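Local coordinates for beta-lactamase-like protein (Koribacter versatilis, PDB 6B9V) that acts as a diphosphatase of the PhnP family that cleaves reactive FAD photoproducts, on a metallo-beta-lactamase-like fold carrying manganese and zinc, at residues 69-74 against 88-93; 105-110 against 137-142; 155-160 against 187-192; 198-203 against 227-232. All coordinates share one frame; numbering follows the deposited sequence.

Contact 1: 69-74 against 88-93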
loop_
_atom_site.group_PDB
_atom_site.type_symbol
_atom_site.label_atom_id
_atom_site.label_comp_id
_atom_site.label_asym_id
_atom_site.label_seq_id
_atom_site.Cartn_x
_atom_site.Cartn_y
_atom_site.Cartn_z
ATOM N N LYS A 69 13.007 -8.972 8.488
ATOM C CA LYS A 69 12.416 -9.957 9.392
ATOM C C LYS A 69 12.117 -9.344 10.757
ATOM O O LYS A 69 11.436 -9.945 11.580
ATOM C CB LYS A 69 13.353 -11.158 9.563
ATOM C CG LYS A 69 13.693 -11.900 8.274
ATOM C CD LYS A 69 12.551 -12.810 7.834
ATOM C CE LYS A 69 12.891 -13.566 6.554
ATOM N NZ LYS A 69 11.751 -14.404 6.082
ATOM N N LYS A 70 12.654 -8.154 11.000
ATOM C CA LYS A 70 12.513 -7.483 12.286
ATOM C C LYS A 70 12.810 -5.991 12.140
ATOM O O LYS A 70 13.748 -5.604 11.441
ATOM C CB LYS A 70 13.451 -8.110 13.327
ATOM C CG LYS A 70 13.376 -7.472 14.705
ATOM C CD LYS A 70 14.168 -8.264 15.738
ATOM C CE LYS A 70 14.105 -7.599 17.112
ATOM N NZ LYS A 70 14.772 -8.445 18.140
ATOM N N ILE A 71 12.007 -5.164 12.796
ATOM C CA ILE A 71 12.245 -3.724 12.829
ATOM C C ILE A 71 12.507 -3.292 14.261
ATOM O O ILE A 71 11.686 -3.537 15.139
ATOM C CB ILE A 71 11.053 -2.926 12.281
ATOM C CG1 ILE A 71 10.754 -3.311 10.829
ATOM C CG2 ILE A 71 11.330 -1.419 12.411
ATOM C CD1 ILE A 71 9.384 -2.825 10.354
ATOM N N ASP A 72 13.644 -2.647 14.512
ATOM C CA ASP A 72 13.959 -2.268 15.883
ATOM C C ASP A 72 13.390 -0.918 16.290
ATOM O O ASP A 72 13.111 -0.686 17.464
ATOM C CB ASP A 72 15.470 -2.314 16.091
ATOM C CG ASP A 72 16.017 -3.726 15.913
ATOM O OD1 ASP A 72 15.892 -4.533 16.864
ATOM O OD2 ASP A 72 16.517 -4.041 14.808
ATOM N N ALA A 73 13.233 -0.025 15.328
ATOM C CA ALA A 73 12.623 1.260 15.598
ATOM C C ALA A 73 12.127 1.855 14.288
ATOM O O ALA A 73 12.687 1.587 13.220
ATOM C CB ALA A 73 13.627 2.205 16.291
ATOM N N ILE A 74 11.056 2.640 14.375
ATOM C CA ILE A 74 10.549 3.387 13.233
ATOM C C ILE A 74 10.569 4.874 13.560
ATOM O O ILE A 74 10.120 5.296 14.632
ATOM C CB ILE A 74 9.116 2.951 12.854
ATOM C CG1 ILE A 74 9.101 1.453 12.526
ATOM C CG2 ILE A 74 8.574 3.812 11.689
ATOM C CD1 ILE A 74 7.735 0.866 12.297
ATOM N N ASP A 88 -0.077 -0.080 8.774
ATOM C CA ASP A 88 -0.954 -1.248 8.839
ATOM C C ASP A 88 -0.156 -2.522 8.533
ATOM O O ASP A 88 -0.315 -3.562 9.196
ATOM C CB ASP A 88 -2.126 -1.087 7.853
ATOM C CG ASP A 88 -2.939 -2.354 7.701
ATOM O OD1 ASP A 88 -3.602 -2.740 8.683
ATOM O OD2 ASP A 88 -2.920 -2.954 6.601
ATOM N N ASP A 89 0.734 -2.427 7.553
ATOM C CA ASP A 89 1.487 -3.592 7.097
ATOM C C ASP A 89 2.697 -3.875 7.963
ATOM O O ASP A 89 3.348 -4.900 7.787
ATOM C CB ASP A 89 1.896 -3.417 5.634
ATOM C CG ASP A 89 0.787 -3.863 4.687
ATOM O OD1 ASP A 89 0.141 -4.890 4.997
ATOM O OD2 ASP A 89 0.550 -3.206 3.662
ATOM N N VAL A 90 2.995 -2.983 8.905
ATOM C CA VAL A 90 3.983 -3.335 9.943
ATOM C C VAL A 90 3.487 -4.419 10.965
ATOM O O VAL A 90 4.284 -5.116 11.592
ATOM C CB VAL A 90 4.438 -2.054 10.708
ATOM C CG1 VAL A 90 5.355 -2.383 11.880
ATOM C CG2 VAL A 90 5.142 -1.097 9.747
ATOM N N ARG A 91 2.175 -4.587 11.103
ATOM C CA ARG A 91 1.614 -5.462 12.148
ATOM C C ARG A 91 2.197 -6.894 12.302
ATOM O O ARG A 91 2.442 -7.326 13.430
ATOM C CB ARG A 91 0.092 -5.538 11.956
ATOM C CG ARG A 91 -0.644 -4.378 12.643
ATOM C CD ARG A 91 -1.891 -3.916 11.886
ATOM N NE ARG A 91 -2.726 -5.030 11.445
ATOM C CZ ARG A 91 -3.880 -4.888 10.803
ATOM N NH1 ARG A 91 -4.342 -3.677 10.534
ATOM N NH2 ARG A 91 -4.574 -5.954 10.432
ATOM N N PRO A 92 2.467 -7.625 11.199
ATOM C CA PRO A 92 3.000 -8.977 11.441
ATOM C C PRO A 92 4.434 -9.012 11.993
ATOM O O PRO A 92 4.882 -10.068 12.443
ATOM C CB PRO A 92 2.964 -9.632 10.048
ATOM C CG PRO A 92 2.079 -8.754 9.217
ATOM C CD PRO A 92 2.264 -7.377 9.762
ATOM N N LEU A 93 5.151 -7.893 11.951
ATOM C CA LEU A 93 6.478 -7.846 12.559
ATOM C C LEU A 93 6.427 -7.401 14.018
ATOM O O LEU A 93 7.457 -7.378 14.701
ATOM C CB LEU A 93 7.406 -6.901 11.776
ATOM C CG LEU A 93 7.730 -7.356 10.351
ATOM C CD1 LEU A 93 8.632 -6.338 9.654
ATOM C CD2 LEU A 93 8.352 -8.758 10.339
HETATM O O HOH W 1 10.139 -6.336 14.601
#
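A water sits between the backbones of Ile71 and Leu93: it accepts from Ile71 N at 2.8 Å and donates to Leu93 O at 2.9 Å. This bridge ties the short 3-10 turn 91-93 to the chain leading into strand 73-75, and the rest of the contact is greasy. Leu93 does most of the touching, with its two methyls parting company. CD1 lies against Ile71 CD1 at 3.7 Å, the two side chains crossing at about a right angle, while CD2 rests on the carbonyl of Lys69, 3.5 Å from its O. Further along the chain Ile74 and Val90 meet tip to tip, Ile74 CD1 touching both valine methyls, 4.0 Å from CG1. Phe59 of helix 59-66 packs on both Ile71 and Val90. At the exposed end, Lys69 NZ forms a salt bridge with Asp24 of the second subunit. The chain between the two segments carries His78, His80, Asp82 and His83, the HxHxDH metal-binding motif that follows this strand in the metallo-beta-lactamase fold.

Contact 2: 105-110 against 137-142; sequences PLYANE and EMHRVH
Tyr107 and His139 lie side by side and point the same way, their rings forming an offset stack with centroids 4.8 Å apart and planes 19° from parallel. Tyr107 CE2 presses on His139 CB at 3.5 Å. The packing is closest next door: Val141 CG2 comes within 3.3 Å of Ala108 N and also touches Tyr107 CB, near the plane of the tyrosine ring. Four backbone bonds run through this part: at one end Leu106 N donates to Glu137 O, at 2.8 Å and nearly straight, and at the other Val141 N to Ala108 O. They pair strands 104-108 and 136-140 in parallel, the two strands of a beta-alpha-beta unit whose helix, 110-119, begins just after Asn109; that asparagine is the N-cap. On the face of Leu106 and Ala108 the fit is slacker: Met138 SD stands 4.1 Å from Leu106 CB, and its CE is 4.0 Å from Ala108 CB. Toward solvent, Arg140 lays one guanidinium face over Glu110, NH1 being 3.5 Å from CB, although the charged partners are Glu113 for Arg140 and Arg114 for Glu110. At the other end, His139 NE2 donates to Glu137 OE2 at 3.0 Å, within its own ring plane but from well above the carboxylate plane.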
loop_
_atom_site.group_PDB
_atom_site.type_symbol
_atom_site.label_atom_id
_atom_site.label_comp_id
_atom_site.label_asym_id
_atom_site.label_seq_id
_atom_site.Cartn_x
_atom_site.Cartn_y
_atom_site.Cartn_z
ATOM N N PRO A 105 8.916 0.392 18.819
ATOM C CA PRO A 105 8.810 1.820 19.124
ATOM C C PRO A 105 8.719 2.694 17.860
ATOM O O PRO A 105 9.484 2.513 16.916
ATOM C CB PRO A 105 10.096 2.103 19.904
ATOM C CG PRO A 105 11.084 1.122 19.351
ATOM C CD PRO A 105 10.303 -0.099 18.911
ATOM N N LEU A 106 7.761 3.616 17.857
ATOM C CA LEU A 106 7.608 4.608 16.799
ATOM C C LEU A 106 8.023 5.971 17.321
ATOM O O LEU A 106 7.659 6.345 18.420
ATOM C CB LEU A 106 6.167 4.686 16.307
ATOM C CG LEU A 106 5.358 3.420 16.067
ATOM C CD1 LEU A 106 4.000 3.830 15.521
ATOM C CD2 LEU A 106 6.064 2.470 15.118
ATOM N N TYR A 107 8.766 6.723 16.531
ATOM C CA TYR A 107 9.216 8.034 16.972
ATOM C C TYR A 107 8.632 9.092 16.054
ATOM O O TYR A 107 8.807 9.015 14.843
ATOM C CB TYR A 107 10.748 8.092 16.986
ATOM C CG TYR A 107 11.347 7.220 18.066
ATOM C CD1 TYR A 107 11.545 5.858 17.862
ATOM C CD2 TYR A 107 11.693 7.757 19.301
ATOM C CE1 TYR A 107 12.083 5.051 18.869
ATOM C CE2 TYR A 107 12.229 6.962 20.307
ATOM C CZ TYR A 107 12.422 5.608 20.082
ATOM O OH TYR A 107 12.949 4.809 21.078
ATOM N N ALA A 108 7.937 10.071 16.620
ATOM C CA ALA A 108 7.343 11.110 15.779
ATOM C C ALA A 108 7.172 12.406 16.539
ATOM O O ALA A 108 7.062 12.399 17.772
ATOM C CB ALA A 108 5.986 10.637 15.223
ATOM N N ASN A 109 7.157 13.529 15.823
ATOM C CA ASN A 109 6.836 14.790 16.481
ATOM C C ASN A 109 5.340 14.835 16.774
ATOM O O ASN A 109 4.597 13.938 16.362
ATOM C CB ASN A 109 7.295 16.007 15.650
ATOM C CG ASN A 109 6.615 16.114 14.294
ATOM O OD1 ASN A 109 5.578 15.504 14.038
ATOM N ND2 ASN A 109 7.204 16.916 13.412
ATOM N N GLU A 110 4.896 15.868 17.482
ATOM C CA GLU A 110 3.508 15.917 17.940
ATOM C C GLU A 110 2.487 15.925 16.785
ATOM O O GLU A 110 1.446 15.266 16.877
ATOM C CB GLU A 110 3.297 17.133 18.842
ATOM C CG GLU A 110 1.952 17.172 19.558
ATOM C CD GLU A 110 0.799 17.570 18.641
ATOM O OE1 GLU A 110 1.010 18.431 17.753
ATOM O OE2 GLU A 110 -0.306 17.002 18.794
ATOM N N GLU A 137 4.443 1.187 20.184
ATOM C CA GLU A 137 4.349 2.229 21.207
ATOM C C GLU A 137 4.900 3.549 20.689
ATOM O O GLU A 137 5.941 3.565 20.041
ATOM C CB GLU A 137 5.097 1.815 22.478
ATOM C CG GLU A 137 6.566 1.490 22.245
ATOM C CD GLU A 137 7.301 1.131 23.517
ATOM O OE1 GLU A 137 6.633 0.913 24.551
ATOM O OE2 GLU A 137 8.550 1.073 23.482
ATOM N N MET A 138 4.209 4.649 20.986
ATOM C CA MET A 138 4.619 5.978 20.519
ATOM C C MET A 138 5.610 6.695 21.442
ATOM O O MET A 138 5.441 6.740 22.660
ATOM C CB MET A 138 3.394 6.880 20.339
ATOM C CG MET A 138 2.583 6.643 19.080
ATOM S SD MET A 138 3.366 7.313 17.598
ATOM C CE MET A 138 4.235 8.735 18.255
ATOM N N HIS A 139 6.622 7.300 20.830
ATOM C CA HIS A 139 7.604 8.129 21.510
ATOM C C HIS A 139 7.687 9.502 20.822
ATOM O O HIS A 139 7.792 9.602 19.582
ATOM C CB HIS A 139 8.984 7.459 21.511
ATOM C CG HIS A 139 9.023 6.127 22.198
ATOM N ND1 HIS A 139 9.496 5.967 23.483
ATOM C CD2 HIS A 139 8.666 4.892 21.773
ATOM C CE1 HIS A 139 9.421 4.691 23.823
ATOM N NE2 HIS A 139 8.917 4.017 22.804
ATOM N N ARG A 140 7.652 10.556 21.630
ATOM C CA ARG A 140 7.638 11.921 21.107
ATOM C C ARG A 140 9.026 12.437 20.725
ATOM O O ARG A 140 9.969 12.372 21.510
ATOM C CB ARG A 140 7.006 12.869 22.128
ATOM C CG ARG A 140 7.044 14.346 21.733
ATOM C CD ARG A 140 6.011 14.671 20.662
ATOM N NE ARG A 140 4.671 14.241 21.054
ATOM C CZ ARG A 140 3.810 14.994 21.731
ATOM N NH1 ARG A 140 4.142 16.223 22.097
ATOM N NH2 ARG A 140 2.616 14.517 22.043
ATOM N N VAL A 141 9.133 12.967 19.512
ATOM C CA VAL A 141 10.356 13.595 19.041
ATOM C C VAL A 141 10.243 15.118 19.114
ATOM O O VAL A 141 9.321 15.707 18.552
ATOM C CB VAL A 141 10.679 13.209 17.582
ATOM C CG1 VAL A 141 11.988 13.848 17.137
ATOM C CG2 VAL A 141 10.739 11.691 17.412
ATOM N N HIS A 142 11.179 15.757 19.808
ATOM C CA HIS A 142 11.349 17.190 19.660
ATOM C C HIS A 142 12.720 17.428 19.052
ATOM O O HIS A 142 13.197 16.615 18.264
ATOM C CB HIS A 142 11.194 17.923 20.992
ATOM C CG HIS A 142 10.685 19.323 20.844
ATOM N ND1 HIS A 142 11.454 20.435 21.130
ATOM C CD2 HIS A 142 9.489 19.800 20.421
ATOM C CE1 HIS A 142 10.751 21.527 20.901
ATOM N NE2 HIS A 142 9.552 21.170 20.470
HETATM O O HOH W 2 7.200 17.568 18.662
#

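Contact 3: 155-160 against 187-192. With MN (manganese (II) ion), chain D.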
loop_
_atom_site.group_PDB
_atom_site.type_symbol
_atom_site.label_atom_id
_atom_site.label_comp_id
_atom_site.label_asym_id
_atom_site.label_seq_id
_atom_site.Cartn_x
_atom_site.Cartn_y
_atom_site.Cartn_z
ATOM N N PRO A 155 17.198 15.247 14.948
ATOM C CA PRO A 155 16.152 15.863 14.122
ATOM C C PRO A 155 16.655 17.176 13.523
ATOM O O PRO A 155 17.271 17.989 14.220
ATOM C CB PRO A 155 15.003 16.113 15.113
ATOM C CG PRO A 155 15.339 15.271 16.334
ATOM C CD PRO A 155 16.840 15.245 16.377
ATOM N N VAL A 156 16.396 17.357 12.238
ATOM C CA VAL A 156 16.806 18.539 11.504
ATOM C C VAL A 156 15.562 19.217 10.959
ATOM O O VAL A 156 14.932 18.695 10.045
ATOM C CB VAL A 156 17.752 18.188 10.341
ATOM C CG1 VAL A 156 18.159 19.465 9.569
ATOM C CG2 VAL A 156 18.979 17.453 10.865
ATOM N N PRO A 157 15.182 20.357 11.540
ATOM C CA PRO A 157 13.961 21.010 11.059
ATOM C C PRO A 157 14.081 21.436 9.605
ATOM O O PRO A 157 15.084 22.048 9.237
ATOM C CB PRO A 157 13.823 22.226 11.976
ATOM C CG PRO A 157 14.634 21.861 13.236
ATOM C CD PRO A 157 15.764 21.026 12.721
ATOM N N VAL A 158 13.088 21.088 8.790
ATOM C CA VAL A 158 12.982 21.644 7.446
ATOM C C VAL A 158 11.550 22.157 7.232
ATOM O O VAL A 158 10.638 21.806 7.989
ATOM C CB VAL A 158 13.370 20.617 6.346
ATOM C CG1 VAL A 158 14.836 20.173 6.518
ATOM C CG2 VAL A 158 12.449 19.384 6.343
ATOM N N ILE A 159 11.367 22.998 6.216
ATOM C CA ILE A 159 10.069 23.609 5.952
ATOM C C ILE A 159 9.429 22.993 4.702
ATOM O O ILE A 159 10.004 23.020 3.621
ATOM C CB ILE A 159 10.202 25.128 5.790
ATOM C CG1 ILE A 159 10.798 25.731 7.062
ATOM C CG2 ILE A 159 8.840 25.760 5.480
ATOM C CD1 ILE A 159 9.954 25.472 8.305
ATOM N N HIS A 160 8.237 22.428 4.894
ATOM C CA HIS A 160 7.480 21.676 3.895
ATOM C C HIS A 160 6.298 22.579 3.570
ATOM O O HIS A 160 5.236 22.482 4.194
ATOM C CB HIS A 160 7.056 20.312 4.479
ATOM C CG HIS A 160 6.422 19.354 3.503
ATOM N ND1 HIS A 160 6.538 19.476 2.140
ATOM C CD2 HIS A 160 5.715 18.214 3.727
ATOM C CE1 HIS A 160 5.907 18.460 1.553
ATOM N NE2 HIS A 160 5.399 17.690 2.489
ATOM N N MET A 187 20.911 24.327 8.009
ATOM C CA MET A 187 21.986 24.188 7.039
ATOM C C MET A 187 23.289 23.967 7.788
ATOM O O MET A 187 24.154 23.193 7.348
ATOM C CB MET A 187 22.091 25.417 6.140
ATOM C CG MET A 187 20.931 25.566 5.172
ATOM S SD MET A 187 21.038 24.416 3.804
ATOM C CE MET A 187 22.347 25.170 2.830
ATOM N N GLU A 188 23.411 24.630 8.936
ATOM C CA GLU A 188 24.640 24.530 9.723
ATOM C C GLU A 188 24.836 23.158 10.359
ATOM O O GLU A 188 25.948 22.821 10.757
ATOM C CB GLU A 188 24.666 25.610 10.803
ATOM C CG GLU A 188 24.972 26.989 10.234
ATOM C CD GLU A 188 26.171 26.974 9.289
ATOM O OE1 GLU A 188 27.238 26.450 9.683
ATOM O OE2 GLU A 188 26.049 27.476 8.148
ATOM N N MET A 189 23.760 22.378 10.439
ATOM C CA MET A 189 23.792 21.036 11.032
ATOM C C MET A 189 24.190 19.972 10.013
ATOM O O MET A 189 24.380 18.805 10.361
ATOM C CB MET A 189 22.415 20.664 11.615
ATOM C CG MET A 189 21.887 21.609 12.703
ATOM S SD MET A 189 20.186 21.180 13.152
ATOM C CE MET A 189 20.454 19.655 14.039
ATOM N N LEU A 190 24.279 20.366 8.747
ATOM C CA LEU A 190 24.358 19.395 7.663
ATOM C C LEU A 190 25.693 19.407 6.927
ATOM O O LEU A 190 25.785 18.922 5.808
ATOM C CB LEU A 190 23.223 19.651 6.668
ATOM C CG LEU A 190 21.817 19.351 7.190
ATOM C CD1 LEU A 190 20.784 19.798 6.155
ATOM C CD2 LEU A 190 21.662 17.865 7.495
ATOM N N ARG A 191 26.730 19.951 7.556
ATOM C CA ARG A 191 28.026 20.041 6.896
ATOM C C ARG A 191 28.905 18.834 7.204
ATOM O O ARG A 191 28.757 18.186 8.238
ATOM C CB ARG A 191 28.749 21.328 7.302
ATOM C CG ARG A 191 27.992 22.577 6.918
ATOM C CD ARG A 191 28.881 23.810 6.985
ATOM N NE ARG A 191 28.116 25.033 6.750
ATOM C CZ ARG A 191 27.772 25.484 5.546
ATOM N NH1 ARG A 191 28.118 24.809 4.457
ATOM N NH2 ARG A 191 27.080 26.610 5.430
ATOM N N GLY A 192 29.824 18.545 6.290
ATOM C CA GLY A 192 30.791 17.485 6.492
ATOM C C GLY A 192 30.202 16.086 6.466
ATOM O O GLY A 192 30.716 15.197 7.135
HETATM MN MN MN D . 4.769 15.537 2.498
#
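Val156 and Met189 carry this contact, with Leu190 third, and together they fasten a loop to the second sheet of the metallo-beta-lactamase-like fold. Val156 lies on strand 151-160; the other two belong to the loop between helix 184-187 and strand 195-199. The Val156 and Met189 side chains slide past each other in opposite directions. Met189 is extended as far as SD and then bends, chi3 of 72° carrying CE round to the strand. There CE sits 3.6 Å from Pro155 O and 4.1 Å from Val156 CG2, while SD passes Pro157 CD at 4.4 Å. The methionine tip therefore rests on three consecutive residues, touching backbone oxygen as well as carbon. Val156 divides its two methyls between the loop residues: CG2 takes Met189, and CG1, anti to the backbone N, faces Leu190 CD1 at 4.3 Å. These are light van der Waals contacts. Leu190 also packs on Ala174 and Leu176 of strand 173-176 and on Leu222 of helix 212-222, which places it between sheet and helix.

A type I turn from Met187 to Leu190 presents Met189 and Leu190 to the strand, closed by Leu190 N donating to Met187 O at 3.2 Å. From just past the turn, Arg191 NH2 reaches back to Glu188 OE2 at 3.0 Å on the syn side, tilted out of the carboxylate plane, in a salt bridge within the loop. The strand itself runs on to the manganese site, where His160 ND1 is hydrogen-bonded to Thr208 O and His160 NE2 binds a manganese ion at 2.2 Å.

Contact 4: 198-203 against 227-232. With MN (manganese (II) ion), chain C.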
loop_
_atom_site.group_PDB
_atom_site.type_symbol
_atom_site.label_atom_id
_atom_site.label_comp_id
_atom_site.label_asym_id
_atom_site.label_seq_id
_atom_site.Cartn_x
_atom_site.Cartn_y
_atom_site.Cartn_z
ATOM N N LEU A 198 18.489 14.632 -0.389
ATOM C CA LEU A 198 17.620 15.801 -0.506
ATOM C C LEU A 198 16.429 15.499 -1.397
ATOM O O LEU A 198 16.539 14.748 -2.353
ATOM C CB LEU A 198 18.367 17.009 -1.097
ATOM C CG LEU A 198 19.600 17.511 -0.346
ATOM C CD1 LEU A 198 20.270 18.645 -1.156
ATOM C CD2 LEU A 198 19.220 17.997 1.044
ATOM N N ASP A 199 15.312 16.138 -1.082
ATOM C CA ASP A 199 14.128 16.210 -1.949
ATOM C C ASP A 199 14.479 16.820 -3.317
ATOM O O ASP A 199 15.121 17.871 -3.374
ATOM C CB ASP A 199 13.076 17.071 -1.217
ATOM C CG ASP A 199 11.763 17.204 -1.968
ATOM O OD1 ASP A 199 11.713 17.917 -2.990
ATOM O OD2 ASP A 199 10.764 16.626 -1.498
ATOM N N ALA A 200 14.095 16.166 -4.417
ATOM C CA ALA A 200 14.067 16.856 -5.722
ATOM C C ALA A 200 12.915 16.288 -6.548
ATOM O O ALA A 200 13.006 15.189 -7.115
ATOM C CB ALA A 200 15.418 16.727 -6.470
ATOM N N LEU A 201 11.817 17.036 -6.577
ATOM C CA LEU A 201 10.568 16.535 -7.127
ATOM C C LEU A 201 10.531 16.575 -8.644
ATOM O O LEU A 201 10.107 15.614 -9.283
ATOM C CB LEU A 201 9.392 17.336 -6.570
ATOM C CG LEU A 201 8.001 17.009 -7.123
ATOM C CD1 LEU A 201 7.548 15.631 -6.582
ATOM C CD2 LEU A 201 6.990 18.108 -6.766
ATOM N N ARG A 202 10.937 17.706 -9.213
ATOM C CA ARG A 202 10.710 17.985 -10.626
ATOM C C ARG A 202 11.499 19.236 -11.010
ATOM O O ARG A 202 12.199 19.801 -10.172
ATOM C CB ARG A 202 9.222 18.174 -10.890
ATOM C CG ARG A 202 8.667 19.477 -10.294
ATOM C CD ARG A 202 7.144 19.529 -10.342
ATOM N NE ARG A 202 6.620 20.855 -9.990
ATOM C CZ ARG A 202 5.322 21.171 -9.992
ATOM N NH1 ARG A 202 4.416 20.262 -10.327
ATOM N NH2 ARG A 202 4.922 22.399 -9.672
ATOM N N HIS A 203 11.382 19.672 -12.260
ATOM C CA HIS A 203 12.111 20.847 -12.712
ATOM C C HIS A 203 11.468 22.169 -12.257
ATOM O O HIS A 203 12.173 23.108 -11.890
ATOM C CB HIS A 203 12.233 20.834 -14.240
ATOM C CG HIS A 203 13.173 19.792 -14.767
ATOM N ND1 HIS A 203 14.542 19.950 -14.757
ATOM C CD2 HIS A 203 12.939 18.593 -15.350
ATOM C CE1 HIS A 203 15.112 18.887 -15.296
ATOM N NE2 HIS A 203 14.162 18.051 -15.669
ATOM N N THR A 227 25.825 13.254 -2.782
ATOM C CA THR A 227 24.472 13.726 -2.533
ATOM C C THR A 227 23.513 12.944 -3.445
ATOM O O THR A 227 23.785 12.761 -4.633
ATOM C CB THR A 227 24.332 15.252 -2.795
ATOM O OG1 THR A 227 25.264 15.984 -1.980
ATOM C CG2 THR A 227 22.916 15.722 -2.485
ATOM N N TYR A 228 22.408 12.480 -2.878
ATOM C CA TYR A 228 21.397 11.750 -3.629
ATOM C C TYR A 228 20.067 12.467 -3.532
ATOM O O TYR A 228 19.694 12.944 -2.460
ATOM C CB TYR A 228 21.249 10.320 -3.089
ATOM C CG TYR A 228 22.509 9.530 -3.271
ATOM C CD1 TYR A 228 23.489 9.520 -2.291
ATOM C CD2 TYR A 228 22.742 8.842 -4.444
ATOM C CE1 TYR A 228 24.654 8.820 -2.468
ATOM C CE2 TYR A 228 23.915 8.130 -4.628
ATOM C CZ TYR A 228 24.857 8.121 -3.630
ATOM O OH TYR A 228 26.028 7.430 -3.800
ATOM N N PHE A 229 19.335 12.527 -4.637
ATOM C CA PHE A 229 18.017 13.140 -4.611
ATOM C C PHE A 229 16.930 12.073 -4.512
ATOM O O PHE A 229 17.056 10.973 -5.076
ATOM C CB PHE A 229 17.774 14.000 -5.849
ATOM C CG PHE A 229 18.667 15.222 -5.946
ATOM C CD1 PHE A 229 19.253 15.778 -4.815
ATOM C CD2 PHE A 229 18.910 15.809 -7.175
ATOM C CE1 PHE A 229 20.071 16.919 -4.916
ATOM C CE2 PHE A 229 19.726 16.947 -7.288
ATOM C CZ PHE A 229 20.301 17.498 -6.158
ATOM N N THR A 230 15.844 12.412 -3.834
ATOM C CA THR A 230 14.749 11.440 -3.674
ATOM C C THR A 230 13.410 12.175 -3.766
ATOM O O THR A 230 13.386 13.388 -4.016
ATOM C CB THR A 230 14.897 10.671 -2.339
ATOM O OG1 THR A 230 13.939 9.602 -2.267
ATOM C CG2 THR A 230 14.715 11.619 -1.140
ATOM N N HIS A 231 12.306 11.448 -3.583
ATOM C CA HIS A 231 10.935 11.969 -3.749
ATOM C C HIS A 231 10.694 12.406 -5.204
ATOM O O HIS A 231 9.965 13.350 -5.480
ATOM C CB HIS A 231 10.653 13.125 -2.786
ATOM C CG HIS A 231 9.224 13.190 -2.337
ATOM N ND1 HIS A 231 8.197 13.538 -3.183
ATOM C CD2 HIS A 231 8.655 12.934 -1.136
ATOM C CE1 HIS A 231 7.051 13.504 -2.520
ATOM N NE2 HIS A 231 7.300 13.121 -1.282
ATOM N N ILE A 232 11.266 11.639 -6.122
ATOM C CA ILE A 232 11.345 11.998 -7.534
ATOM C C ILE A 232 10.057 11.672 -8.297
ATOM O O ILE A 232 9.514 10.579 -8.139
ATOM C CB ILE A 232 12.513 11.255 -8.199
ATOM C CG1 ILE A 232 13.848 11.679 -7.558
ATOM C CG2 ILE A 232 12.518 11.483 -9.718
ATOM C CD1 ILE A 232 14.938 10.645 -7.732
HETATM MN MN MN C . 6.050 12.982 0.489
#
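Asp199 and His231 cross where two parallel strands run out into their loops, and the histidine is the side chain to follow. Its CB lies 3.7 Å from Asp199 OD2, and CG is only slightly farther from the same oxygen. The carboxylate and ring planes are 27° apart. Next, ND1 meets Leu201 CD1 at 4.0 Å, the methyl standing at the ring edge, near its plane; the two side chains run side by side and point the same way. At the tip, NE2 binds a manganese ion at 2.2 Å, flanked by CD2 and CE1, 3.1 and 3.2 Å from the same ion. Asp199 is itself fixed from outside: OD2 is hydrogen-bonded to His209 ND1 and OD1 to Ser210 N. These bonds hold the carboxylate beside the ring.

Before the histidine the backbones are laced together. Leu198 N binds Tyr228 O, Thr230 N binds Leu198 O, and Ala200 N reaches Thr230 O at 2.9 Å in a nearly straight bond. On the face of Leu198 and Phe229, Ala200 CB presses against Phe229 CG at 3.6 Å, and Leu198 CB reaches CD1 of the same ring at 4.0 Å. The ladder stops at Thr230, and the next residue, His231, has a left-handed backbone conformation (phi 63°); the carbonyl oxygens of Ala200 and His231 are buried here with no partner in the model. Strands 195-199 and 226-230 with helix 212-222 make a beta-alpha-beta unit, and the loop after its second strand carries His231 to join Asp82, His83 and Asp178 in the dinuclear metal site of the metallo-beta-lactamase fold.

In the fold
The four contacts follow one another along the chain, each closing before the next opens, so none nests in or crosses another. Contact 1 closes the loop that carries His78, His80, Asp82 and His83. Contact 2 closes the helix 110-119 connection and adds one of the two edge strands, within this chain, of the first sheet; Ile74 of contact 1 probably hydrogen-bonds to Pro105 and Tyr107 there. Packing of Val141 on Pro155 links contact 2 to contact 3, in the second sheet, whose enclosed stretch of chain, with strands 163-170 and 173-176, holds Asp178. Contact 4 closes the crossover through helix 212-222 in that same sheet. The manganese ligands thus come from both halves of the fold.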